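Local coordinates for outer membrane protein TP0453 (Treponema pallidum, PDB 3K8G) that alters membrane permeability at acidic pH, makes lipid vesicles more permeable in its non-lipidated form and might take part in ligand transport, at residues W5-V9 with P113-F117; L12-S17 with P140-L145; V21-F25 with F149-C153. All coordinates share one frame; numbering follows the deposited sequence.

Contact 1: W5-V9 with P113-F117; sequences WKASV and PAPHF
Phe-117 is the residue on which the N-terminal segment 5-9 settles: Lys-6, Val-9 and Trp-5 all reach the CE2 side of its ring. The methylene CB of Lys-6 lies 3.8 Å from Phe-117 CE2, at the ring edge and near its plane. CG2 of Val-9, arriving from the opposite direction to the phenyl group, stands 3.9 Å from the same CE2, and this one methyl touches both CE2 and CZ. Trp-5 slides past Phe-117 and brings its benzo atom CZ3 to 4.0 Å from Phe-117 CE2, again at the phenyl edge, so the two aromatics meet without stacking face to face. At its own edge the indole approaches the carbonyl of Pro-113, with CH2 3.6 Å from Pro-113 O, while the same CH2 touches the small methyl of Ala-114. Lys-6 runs out extended beyond CG (chi2 -174°). Its CD passes 4.1 Å from Ala-114 CB, and the chain carries NZ to a water that accepts from Lys-6 NZ at 2.8 Å and donates to Pro-113 O. The hairpin side is shaped by a type I turn from Ala-114 to Phe-117, closed by the bond from Phe-117 N to Ala-114 O (3.1 Å). This turn links strands 108-114 and 117-123. Phe-71 also meets the Phe-117 ring, while Leu-137 touches Trp-5, Val-9 and Pro-113. No direct hydrogen bond joins the two segments. The chain start is therefore held to the hairpin by apolar contacts and one water bridge, in keeping with the poor order of the exposed Trp-5, whose position may also be affected by a crystal neighbour.

Contact 2: L12-S17 with P140-L145; sequences LGVVGS and PDRPQL
Ser-17 and Asp-141 form one of two direct hydrogen bonds that tie the end of helix 11-15, inferred to be the first amphipathic helix and preceding strand 21-26 of the beta half-barrel, to the extended loop between helices 130-135 and 147-153. Ser-17 N donates to Asp-141 OD2 over 2.9 Å and almost straight, 166° at the hydrogen, meeting the oxygen on its anti side. Asp suits this place because its short side chain, with CG set beside its own backbone N (chi1 -83°), can offer a carboxylate oxygen to an amide just past the helix. In the other bond, Asp-141 N donates to Gly-13 O at 3.0 Å, tilted 25° from the carbonyl plane. Asp-141 thus grips the helical segment through both backbone and side chain, and its side chain also touches Arg-136.

Gly-13 allows this closeness, for a beta carbon there would collide with Pro-140 CB and Asp-141 O. Gly-16 leaves the helix with a positive phi, where a beta carbon would jam against the carbonyl O of Val-15. Around the polar pair, a water joins Ser-17 OG to Arg-142 N, accepting from that amide at 2.9 Å. The Pro-143 ring, which has no amide hydrogen to satisfy, presses its CG against the helix backbone, 3.5 Å from Leu-12 O. Farther along the loop, Leu-145 meets Leu-12 of the helix, their branched ends crossing at an angle with Leu-12 CD1 4.2 Å from Leu-145 CD2.

Contact 3: V21-F25 with F149-C153; sequences VYLYF and FEKEC
Tyr-24 lays one face of its ring against the end of segment 149-153, and Cys-153 sits directly over that face. Cys-153 CA is 3.9 Å from the ring centroid and only 8° off its normal, a CH-pi contact made over the centre. The thiol of the same residue approaches obliquely in a sulfur-aromatic contact, with Cys-153 SG 4.4 Å from the Tyr-24 ring centroid. Cysteine fits because it is small enough for its backbone to come this near and its sulfur is polarisable. Tyr-24 reaches the helix because its CG lies opposite the backbone N, beside the carbonyl carbon (chi1 167°), sending the ring outward from strand 21-26. The Glu-152 carbonyl lies obliquely to that ring, its O 3.2 Å from Tyr-24 CE2. At the ring edge and in its plane, a water is 2.6 Å from Tyr-24 OH.

One turn earlier on the helix, Phe-149 swings its ring toward the strand. Its CZ touches Tyr-22 CB at 3.8 Å and also reaches Tyr-24 CB, while CE1 lies beside the Tyr-22 carbonyl. The flat phenyl thus lies over the strand, between Tyr-22 and Tyr-24. The Tyr-22 ring leads away, its hydroxyl bonded to Gly-16 O, and the Glu-152 carboxylate turns to Arg-148 in a salt bridge and to Ser-159. The axes of strand segment 21-25 and helix segment 149-153 approach to 9.2 Å at 36°. This is helix-on-sheet packing, in which a helix inferred to be amphipathic packs Phe-149 and Cys-153 against a central strand of the antiparallel beta half-barrel.

How the contacts relate
The three contacts follow the N-terminal chain inward, with centres 20, 13 and 8 Å from the centre of the protein. Their first segments come in order before all the second ones, which follow in the same order over a hundred residues later, so the pairings cross along the chain. Contacts 1 and 2 have centres 16 Å apart and meet through Val-9 and Val-14; contacts 2 and 3, 12 Å apart, are joined through Tyr-22, whose OH reaches Gly-16 O, Ser-17 and Pro-143, and through Leu-145 against Glu-150. Contacts 1 and 3 touch nowhere, but both reach strands of the half-barrel. Together they lay the N-terminal region along it, from hairpin 108-114/117-123 to helix 147-153.

Contact 1: W5-V9 with P113-F117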
ATOM      1  N   TRP A   5     -25.375   2.017   3.937  1.00 63.27           N
ATOM      2  CA  TRP A   5     -24.193   2.357   3.084  1.00 63.42           C
ATOM      3  C   TRP A   5     -23.021   1.407   3.322  1.00 62.80           C
ATOM      4  O   TRP A   5     -22.114   1.308   2.484  1.00 62.79           O
ATOM      5  CB  TRP A   5     -23.739   3.808   3.306  1.00 63.61           C
ATOM      6  CG  TRP A   5     -23.415   4.152   4.747  1.00 66.22           C
ATOM      7  CD1 TRP A   5     -24.225   4.812   5.631  1.00 68.41           C
ATOM      8  CD2 TRP A   5     -22.201   3.857   5.465  1.00 66.71           C
ATOM      9  NE1 TRP A   5     -23.596   4.945   6.848  1.00 68.32           N
ATOM     10  CE2 TRP A   5     -22.355   4.368   6.775  1.00 67.28           C
ATOM     11  CE3 TRP A   5     -21.003   3.210   5.128  1.00 65.37           C
ATOM     12  CZ2 TRP A   5     -21.355   4.255   7.749  1.00 66.08           C
ATOM     13  CZ3 TRP A   5     -20.015   3.091   6.097  1.00 65.04           C
ATOM     14  CH2 TRP A   5     -20.197   3.616   7.392  1.00 63.57           C
ATOM     15  N   LYS A   6     -23.035   0.730   4.471  1.00 61.70           N
ATOM     16  CA  LYS A   6     -21.953  -0.190   4.840  1.00 60.68           C
ATOM     17  C   LYS A   6     -22.159  -1.574   4.242  1.00 59.07           C
ATOM     18  O   LYS A   6     -21.236  -2.405   4.227  1.00 58.66           O
ATOM     19  CB  LYS A   6     -21.736  -0.258   6.364  1.00 60.92           C
ATOM     20  CG  LYS A   6     -22.982  -0.122   7.246  1.00 62.96           C
ATOM     21  CD  LYS A   6     -22.572  -0.063   8.722  1.00 63.62           C
ATOM     22  CE  LYS A   6     -23.644   0.568   9.594  1.00 65.37           C
ATOM     23  NZ  LYS A   6     -23.093   0.973  10.931  1.00 65.19           N
ATOM     24  N   ALA A   7     -23.374  -1.797   3.742  1.00 57.37           N
ATOM     25  CA  ALA A   7     -23.752  -3.042   3.073  1.00 55.22           C
ATOM     26  C   ALA A   7     -22.735  -3.412   1.982  1.00 53.10           C
ATOM     27  O   ALA A   7     -22.205  -4.530   1.958  1.00 53.78           O
ATOM     28  CB  ALA A   7     -25.170  -2.927   2.496  1.00 55.24           C
ATOM     29  N   SER A   8     -22.443  -2.452   1.112  1.00 48.34           N
ATOM     30  CA  SER A   8     -21.541  -2.675  -0.010  1.00 44.70           C
ATOM     31  C   SER A   8     -20.527  -1.543  -0.094  1.00 40.70           C
ATOM     32  O   SER A   8     -20.864  -0.461  -0.544  1.00 42.28           O
ATOM     33  CB  SER A   8     -22.333  -2.788  -1.325  1.00 45.13           C
ATOM     34  OG  SER A   8     -23.517  -1.998  -1.290  1.00 45.08           O
ATOM     35  N   VAL A   9     -19.306  -1.802   0.369  1.00 35.30           N
ATOM     36  CA  VAL A   9     -18.201  -0.848   0.311  1.00 30.01           C
ATOM     37  C   VAL A   9     -17.015  -1.517  -0.406  1.00 26.70           C
ATOM     38  O   VAL A   9     -16.538  -2.539   0.061  1.00 26.07           O
ATOM     39  CB  VAL A   9     -17.756  -0.402   1.751  1.00 30.42           C
ATOM     40  CG1 VAL A   9     -16.461   0.406   1.709  1.00 28.41           C
ATOM     41  CG2 VAL A   9     -18.843   0.391   2.459  1.00 30.24           C
ATOM     42  N   PRO A 113     -15.333   4.760  10.807  1.00 21.86           N
ATOM     43  CA  PRO A 113     -16.718   5.146  10.511  1.00 24.09           C
ATOM     44  C   PRO A 113     -17.760   4.056  10.770  1.00 26.35           C
ATOM     45  O   PRO A 113     -18.955   4.335  10.665  1.00 28.33           O
ATOM     46  CB  PRO A 113     -16.682   5.554   9.032  1.00 23.30           C
ATOM     47  CG  PRO A 113     -15.433   4.984   8.480  1.00 22.77           C
ATOM     48  CD  PRO A 113     -14.519   4.567   9.593  1.00 23.13           C
ATOM     49  N   ALA A 114     -17.309   2.847  11.110  1.00 25.55           N
ATOM     50  CA  ALA A 114     -18.188   1.728  11.476  1.00 25.09           C
ATOM     51  C   ALA A 114     -17.323   0.691  12.163  1.00 24.35           C
ATOM     52  O   ALA A 114     -16.118   0.710  12.000  1.00 21.88           O
ATOM     53  CB  ALA A 114     -18.911   1.135  10.251  1.00 25.56           C
ATOM     54  N   PRO A 115     -17.933  -0.228  12.948  1.00 24.56           N
ATOM     55  CA  PRO A 115     -17.067  -1.036  13.799  1.00 23.01           C
ATOM     56  C   PRO A 115     -16.107  -1.982  13.052  1.00 22.44           C
ATOM     57  O   PRO A 115     -15.189  -2.509  13.662  1.00 21.91           O
ATOM     58  CB  PRO A 115     -18.068  -1.799  14.700  1.00 24.20           C
ATOM     59  CG  PRO A 115     -19.340  -0.917  14.681  1.00 23.47           C
ATOM     60  CD  PRO A 115     -19.364  -0.480  13.218  1.00 25.54           C
ATOM     61  N   HIS A 116     -16.308  -2.179  11.752  1.00 19.70           N
ATOM     62  CA  HIS A 116     -15.425  -3.036  10.973  1.00 21.48           C
ATOM     63  C   HIS A 116     -14.549  -2.325   9.919  1.00 18.49           C
ATOM     64  O   HIS A 116     -13.878  -3.004   9.131  1.00 17.47           O
ATOM     65  CB  HIS A 116     -16.206  -4.228  10.374  1.00 22.74           C
ATOM     66  CG  HIS A 116     -16.858  -5.082  11.422  1.00 30.83           C
ATOM     67  ND1 HIS A 116     -18.225  -5.133  11.601  1.00 37.11           N
ATOM     68  CD2 HIS A 116     -16.322  -5.856  12.397  1.00 32.97           C
ATOM     69  CE1 HIS A 116     -18.503  -5.931  12.616  1.00 34.21           C
ATOM     70  NE2 HIS A 116     -17.367  -6.380  13.118  1.00 34.81           N
ATOM     71  N   PHE A 117     -14.550  -0.987   9.917  1.00 17.51           N
ATOM     72  CA  PHE A 117     -13.777  -0.192   8.913  1.00 16.90           C
ATOM     73  C   PHE A 117     -12.985   0.883   9.599  1.00 14.55           C
ATOM     74  O   PHE A 117     -13.495   1.550  10.529  1.00 14.69           O
ATOM     75  CB  PHE A 117     -14.676   0.621   7.946  1.00 18.18           C
ATOM     76  CG  PHE A 117     -15.689  -0.180   7.194  1.00 23.09           C
ATOM     77  CD1 PHE A 117     -15.368  -1.418   6.650  1.00 30.28           C
ATOM     78  CD2 PHE A 117     -16.948   0.357   6.953  1.00 26.06           C
ATOM     79  CE1 PHE A 117     -16.307  -2.139   5.911  1.00 33.94           C
ATOM     80  CE2 PHE A 117     -17.894  -0.351   6.213  1.00 33.65           C
ATOM     81  CZ  PHE A 117     -17.572  -1.605   5.695  1.00 32.41           C
TER
HETATM   82  O   HOH W   1     -21.602   3.269  11.622  1.00 35.39           O

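Contact 2: L12-S17 with P140-L145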
ATOM      1  N   LEU A  12     -11.147  -0.110  -2.499  1.00 10.50           N
ATOM      2  CA  LEU A  12     -10.352   0.592  -3.541  1.00 10.58           C
ATOM      3  C   LEU A  12     -11.052   1.873  -4.027  1.00 11.15           C
ATOM      4  O   LEU A  12     -10.389   2.848  -4.323  1.00 10.16           O
ATOM      5  CB  LEU A  12     -10.016  -0.342  -4.724  1.00 11.71           C
ATOM      6  CG  LEU A  12      -9.035  -1.476  -4.282  1.00 16.39           C
ATOM      7  CD1 LEU A  12      -8.902  -2.571  -5.345  1.00 18.47           C
ATOM      8  CD2 LEU A  12      -7.669  -0.924  -3.865  1.00 15.15           C
ATOM      9  N   GLY A  13     -12.382   1.858  -4.068  1.00  9.36           N
ATOM     10  CA  GLY A  13     -13.146   3.072  -4.432  1.00 10.46           C
ATOM     11  C   GLY A  13     -13.080   4.118  -3.343  1.00  8.93           C
ATOM     12  O   GLY A  13     -13.252   5.304  -3.617  1.00 11.22           O
ATOM     13  N   VAL A  14     -12.818   3.682  -2.107  1.00 10.11           N
ATOM     14  CA  VAL A  14     -12.704   4.623  -0.975  1.00 11.21           C
ATOM     15  C   VAL A  14     -11.339   5.315  -0.905  1.00 10.46           C
ATOM     16  O   VAL A  14     -11.263   6.528  -0.669  1.00 11.00           O
ATOM     17  CB  VAL A  14     -13.000   3.951   0.406  1.00 12.19           C
ATOM     18  CG1 VAL A  14     -12.807   4.983   1.570  1.00 10.08           C
ATOM     19  CG2 VAL A  14     -14.393   3.315   0.454  1.00 10.68           C
ATOM     20  N   VAL A  15     -10.244   4.578  -1.104  1.00 11.37           N
ATOM     21  CA  VAL A  15      -8.920   5.234  -1.104  1.00 11.06           C
ATOM     22  C   VAL A  15      -8.770   6.182  -2.322  1.00 12.46           C
ATOM     23  O   VAL A  15      -8.024   7.155  -2.271  1.00 12.55           O
ATOM     24  CB  VAL A  15      -7.724   4.241  -0.972  1.00 10.41           C
ATOM     25  CG1 VAL A  15      -7.885   3.427   0.354  1.00 11.77           C
ATOM     26  CG2 VAL A  15      -7.642   3.275  -2.185  1.00 10.89           C
ATOM     27  N   GLY A  16      -9.471   5.884  -3.406  1.00 12.83           N
ATOM     28  CA  GLY A  16      -9.611   6.839  -4.504  1.00 10.62           C
ATOM     29  C   GLY A  16      -8.885   6.487  -5.772  1.00 11.45           C
ATOM     30  O   GLY A  16      -7.902   5.759  -5.763  1.00 11.03           O
ATOM     31  N   SER A  17      -9.379   7.059  -6.869  1.00  9.89           N
ATOM     32  CA  SER A  17      -8.766   7.042  -8.192  1.00 10.84           C
ATOM     33  C   SER A  17      -7.580   7.984  -8.346  1.00 10.31           C
ATOM     34  O   SER A  17      -7.508   8.989  -7.684  1.00 12.34           O
ATOM     35  CB  SER A  17      -9.833   7.546  -9.217  1.00 12.95           C
ATOM     36  OG  SER A  17     -10.671   6.473  -9.459  1.00 19.96           O
ATOM     37  N   PRO A 140     -18.355   5.809  -4.403  1.00 11.14           N
ATOM     38  CA  PRO A 140     -16.929   5.475  -4.509  1.00 10.55           C
ATOM     39  C   PRO A 140     -16.315   5.881  -5.854  1.00 11.76           C
ATOM     40  O   PRO A 140     -17.034   6.004  -6.860  1.00  9.00           O
ATOM     41  CB  PRO A 140     -16.912   3.940  -4.381  1.00 10.77           C
ATOM     42  CG  PRO A 140     -18.299   3.512  -4.941  1.00 10.94           C
ATOM     43  CD  PRO A 140     -19.195   4.589  -4.310  1.00 14.59           C
ATOM     44  N   ASP A 141     -14.997   6.083  -5.867  1.00  9.18           N
ATOM     45  CA  ASP A 141     -14.271   6.226  -7.121  1.00  9.19           C
ATOM     46  C   ASP A 141     -14.182   4.843  -7.792  1.00  9.02           C
ATOM     47  O   ASP A 141     -14.550   3.834  -7.198  1.00  9.38           O
ATOM     48  CB  ASP A 141     -12.852   6.731  -6.841  1.00  7.99           C
ATOM     49  CG  ASP A 141     -12.775   8.254  -6.681  1.00 15.84           C
ATOM     50  OD1 ASP A 141     -13.819   8.915  -6.857  1.00 16.78           O
ATOM     51  OD2 ASP A 141     -11.657   8.764  -6.372  1.00 11.76           O
ATOM     52  N   ARG A 142     -13.677   4.815  -9.015  1.00  8.98           N
ATOM     53  CA  ARG A 142     -13.612   3.589  -9.814  1.00 10.94           C
ATOM     54  C   ARG A 142     -12.211   3.422 -10.426  1.00 10.46           C
ATOM     55  O   ARG A 142     -12.049   3.479 -11.656  1.00 11.61           O
ATOM     56  CB  ARG A 142     -14.746   3.634 -10.876  1.00 15.13           C
ATOM     57  CG  ARG A 142     -16.126   4.106 -10.212  1.00 15.52           C
ATOM     58  CD  ARG A 142     -17.261   4.479 -11.183  1.00 24.98           C
ATOM     59  NE  ARG A 142     -17.622   3.292 -11.937  1.00 33.34           N
ATOM     60  CZ  ARG A 142     -18.239   2.229 -11.414  1.00 37.35           C
ATOM     61  NH1 ARG A 142     -18.643   2.248 -10.133  1.00 31.48           N
ATOM     62  NH2 ARG A 142     -18.463   1.152 -12.186  1.00 32.02           N
ATOM     63  N   PRO A 143     -11.172   3.221  -9.573  1.00 10.08           N
ATOM     64  CA  PRO A 143      -9.826   2.986 -10.112  1.00 10.34           C
ATOM     65  C   PRO A 143      -9.775   1.672 -10.932  1.00 14.08           C
ATOM     66  O   PRO A 143     -10.588   0.763 -10.699  1.00 11.50           O
ATOM     67  CB  PRO A 143      -8.959   2.828  -8.854  1.00 11.26           C
ATOM     68  CG  PRO A 143      -9.884   2.442  -7.792  1.00  8.63           C
ATOM     69  CD  PRO A 143     -11.190   3.146  -8.093  1.00  8.50           C
ATOM     70  N   GLN A 144      -8.849   1.613 -11.885  1.00 13.69           N
ATOM     71  CA  GLN A 144      -8.600   0.425 -12.696  1.00 17.19           C
ATOM     72  C   GLN A 144      -7.354  -0.291 -12.207  1.00 15.20           C
ATOM     73  O   GLN A 144      -6.297   0.322 -12.057  1.00 14.37           O
ATOM     74  CB  GLN A 144      -8.407   0.816 -14.155  1.00 18.65           C
ATOM     75  CG  GLN A 144      -9.590   1.555 -14.781  1.00 26.80           C
ATOM     76  CD  GLN A 144      -9.154   2.282 -16.053  1.00 40.72           C
ATOM     77  OE1 GLN A 144      -8.265   3.132 -16.011  1.00 49.05           O
ATOM     78  NE2 GLN A 144      -9.758   1.939 -17.181  1.00 44.06           N
ATOM     79  N   LEU A 145      -7.487  -1.574 -11.887  1.00 11.70           N
ATOM     80  CA  LEU A 145      -6.392  -2.323 -11.307  1.00 12.12           C
ATOM     81  C   LEU A 145      -6.199  -3.617 -12.083  1.00 10.82           C
ATOM     82  O   LEU A 145      -7.154  -4.130 -12.654  1.00 10.07           O
ATOM     83  CB  LEU A 145      -6.676  -2.689  -9.833  1.00 10.73           C
ATOM     84  CG  LEU A 145      -6.418  -1.694  -8.672  1.00 21.00           C
ATOM     85  CD1 LEU A 145      -4.955  -1.131  -8.709  1.00 20.15           C
ATOM     86  CD2 LEU A 145      -7.411  -0.583  -8.686  1.00 13.84           C
TER
HETATM   87  O   HOH W   2     -13.073   7.317 -10.397  1.00 20.65           O

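Contact 3: V21-F25 with F149-C153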
ATOM      1  N   VAL A  21       0.579   4.841  -6.719  1.00  8.02           N
ATOM      2  CA  VAL A  21       0.827   3.448  -6.237  1.00 10.80           C
ATOM      3  C   VAL A  21      -0.410   2.949  -5.501  1.00 11.63           C
ATOM      4  O   VAL A  21      -0.979   3.709  -4.714  1.00 10.01           O
ATOM      5  CB  VAL A  21       2.024   3.353  -5.240  1.00 10.49           C
ATOM      6  CG1 VAL A  21       2.241   1.907  -4.753  1.00  9.80           C
ATOM      7  CG2 VAL A  21       3.319   3.919  -5.871  1.00  8.68           C
ATOM      8  N   TYR A  22      -0.853   1.714  -5.808  1.00  6.32           N
ATOM      9  CA  TYR A  22      -1.908   1.080  -5.038  1.00  7.12           C
ATOM     10  C   TYR A  22      -1.257  -0.067  -4.290  1.00  6.92           C
ATOM     11  O   TYR A  22      -0.354  -0.719  -4.834  1.00  7.58           O
ATOM     12  CB  TYR A  22      -3.048   0.551  -5.945  1.00  7.27           C
ATOM     13  CG  TYR A  22      -3.918   1.697  -6.413  1.00  8.60           C
ATOM     14  CD1 TYR A  22      -4.941   2.218  -5.588  1.00  7.56           C
ATOM     15  CD2 TYR A  22      -3.688   2.283  -7.667  1.00  8.83           C
ATOM     16  CE1 TYR A  22      -5.740   3.310  -6.036  1.00 10.10           C
ATOM     17  CE2 TYR A  22      -4.482   3.411  -8.107  1.00 11.01           C
ATOM     18  CZ  TYR A  22      -5.484   3.880  -7.291  1.00 11.57           C
ATOM     19  OH  TYR A  22      -6.192   4.979  -7.701  1.00  9.90           O
ATOM     20  N   LEU A  23      -1.730  -0.314  -3.060  1.00  8.72           N
ATOM     21  CA  LEU A  23      -1.128  -1.328  -2.194  1.00  9.73           C
ATOM     22  C   LEU A  23      -2.211  -2.164  -1.531  1.00 10.04           C
ATOM     23  O   LEU A  23      -3.285  -1.676  -1.200  1.00  8.66           O
ATOM     24  CB  LEU A  23      -0.281  -0.678  -1.081  1.00 12.02           C
ATOM     25  CG  LEU A  23       0.775   0.349  -1.500  1.00 15.36           C
ATOM     26  CD1 LEU A  23       0.125   1.779  -1.589  1.00 15.06           C
ATOM     27  CD2 LEU A  23       1.945   0.350  -0.473  1.00 17.20           C
ATOM     28  N   TYR A  24      -1.941  -3.449  -1.356  1.00  9.97           N
ATOM     29  CA  TYR A  24      -2.820  -4.260  -0.560  1.00 10.61           C
ATOM     30  C   TYR A  24      -1.958  -5.178   0.333  1.00 13.10           C
ATOM     31  O   TYR A  24      -1.090  -5.898  -0.170  1.00  9.56           O
ATOM     32  CB  TYR A  24      -3.732  -5.080  -1.489  1.00 10.89           C
ATOM     33  CG  TYR A  24      -4.452  -6.170  -0.755  1.00 10.03           C
ATOM     34  CD1 TYR A  24      -5.548  -5.893   0.045  1.00 14.41           C
ATOM     35  CD2 TYR A  24      -4.021  -7.496  -0.867  1.00 12.82           C
ATOM     36  CE1 TYR A  24      -6.217  -6.946   0.752  1.00 13.32           C
ATOM     37  CE2 TYR A  24      -4.665  -8.552  -0.165  1.00 15.32           C
ATOM     38  CZ  TYR A  24      -5.761  -8.265   0.612  1.00 17.71           C
ATOM     39  OH  TYR A  24      -6.377  -9.313   1.269  1.00 17.83           O
ATOM     40  N   PHE A  25      -2.206  -5.142   1.647  1.00 12.88           N
ATOM     41  CA  PHE A  25      -1.475  -5.992   2.604  1.00 16.64           C
ATOM     42  C   PHE A  25      -2.474  -6.820   3.429  1.00 17.43           C
ATOM     43  O   PHE A  25      -3.162  -6.251   4.265  1.00 16.69           O
ATOM     44  CB  PHE A  25      -0.755  -5.128   3.640  1.00 15.68           C
ATOM     45  CG  PHE A  25       0.320  -4.215   3.087  1.00 20.09           C
ATOM     46  CD1 PHE A  25       1.663  -4.567   3.179  1.00 19.55           C
ATOM     47  CD2 PHE A  25      -0.004  -2.966   2.577  1.00 24.15           C
ATOM     48  CE1 PHE A  25       2.667  -3.727   2.707  1.00 23.76           C
ATOM     49  CE2 PHE A  25       0.995  -2.116   2.099  1.00 25.98           C
ATOM     50  CZ  PHE A  25       2.322  -2.492   2.161  1.00 23.51           C
ATOM     51  N   PHE A 149      -4.033  -8.234  -8.924  1.00 10.62           N
ATOM     52  CA  PHE A 149      -4.197  -7.298  -7.802  1.00  9.16           C
ATOM     53  C   PHE A 149      -5.667  -7.358  -7.291  1.00  8.21           C
ATOM     54  O   PHE A 149      -5.935  -7.511  -6.072  1.00 10.34           O
ATOM     55  CB  PHE A 149      -3.805  -5.885  -8.248  1.00  8.14           C
ATOM     56  CG  PHE A 149      -3.800  -4.877  -7.112  1.00  9.16           C
ATOM     57  CD1 PHE A 149      -2.586  -4.458  -6.564  1.00  8.73           C
ATOM     58  CD2 PHE A 149      -5.006  -4.373  -6.607  1.00  8.41           C
ATOM     59  CE1 PHE A 149      -2.564  -3.506  -5.518  1.00  8.34           C
ATOM     60  CE2 PHE A 149      -5.017  -3.452  -5.546  1.00 11.02           C
ATOM     61  CZ  PHE A 149      -3.785  -3.013  -4.996  1.00  9.95           C
ATOM     62  N   GLU A 150      -6.611  -7.252  -8.218  1.00  8.83           N
ATOM     63  CA  GLU A 150      -8.060  -7.406  -7.882  1.00 10.20           C
ATOM     64  C   GLU A 150      -8.336  -8.723  -7.145  1.00 13.77           C
ATOM     65  O   GLU A 150      -9.041  -8.736  -6.123  1.00 12.44           O
ATOM     66  CB  GLU A 150      -8.940  -7.386  -9.145  1.00  9.55           C
ATOM     67  CG  GLU A 150      -8.975  -6.043  -9.872  1.00  9.63           C
ATOM     68  CD  GLU A 150      -9.808  -4.924  -9.167  1.00 14.28           C
ATOM     69  OE1 GLU A 150      -9.964  -3.860  -9.795  1.00 11.03           O
ATOM     70  OE2 GLU A 150     -10.333  -5.099  -8.044  1.00 10.72           O
ATOM     71  N   LYS A 151      -7.774  -9.818  -7.673  1.00 12.41           N
ATOM     72  CA  LYS A 151      -7.895 -11.128  -7.015  1.00 14.69           C
ATOM     73  C   LYS A 151      -7.347 -11.140  -5.572  1.00 13.67           C
ATOM     74  O   LYS A 151      -8.047 -11.577  -4.630  1.00 12.67           O
ATOM     75  CB  LYS A 151      -7.247 -12.251  -7.854  1.00 12.59           C
ATOM     76  CG  LYS A 151      -7.469 -13.666  -7.265  1.00 15.92           C
ATOM     77  CD  LYS A 151      -8.978 -13.921  -7.020  1.00 28.61           C
ATOM     78  CE  LYS A 151      -9.333 -15.407  -6.790  1.00 28.66           C
ATOM     79  NZ  LYS A 151     -10.776 -15.585  -6.390  1.00 22.99           N
ATOM     80  N   GLU A 152      -6.118 -10.649  -5.395  1.00 12.73           N
ATOM     81  CA  GLU A 152      -5.523 -10.596  -4.046  1.00 13.41           C
ATOM     82  C   GLU A 152      -6.420  -9.807  -3.080  1.00 13.10           C
ATOM     83  O   GLU A 152      -6.658 -10.241  -1.939  1.00 12.88           O
ATOM     84  CB  GLU A 152      -4.101 -10.011  -4.056  1.00 12.89           C
ATOM     85  CG  GLU A 152      -3.046 -10.765  -4.942  1.00 15.55           C
ATOM     86  CD  GLU A 152      -2.812 -12.230  -4.541  1.00 18.65           C
ATOM     87  OE1 GLU A 152      -2.292 -12.959  -5.387  1.00 16.93           O
ATOM     88  OE2 GLU A 152      -3.137 -12.654  -3.411  1.00 20.74           O
ATOM     89  N   CYS A 153      -6.968  -8.685  -3.550  1.00 12.45           N
ATOM     90  CA  CYS A 153      -7.840  -7.849  -2.717  1.00 15.95           C
ATOM     91  C   CYS A 153      -9.062  -8.568  -2.161  1.00 19.27           C
ATOM     92  O   CYS A 153      -9.600  -8.148  -1.140  1.00 19.35           O
ATOM     93  CB  CYS A 153      -8.273  -6.549  -3.437  1.00 13.73           C
ATOM     94  SG  CYS A 153      -6.920  -5.356  -3.610  1.00 15.32           S
TER
HETATM   95  O   HOH W   3      -5.462 -11.710   0.769  1.00 19.38           O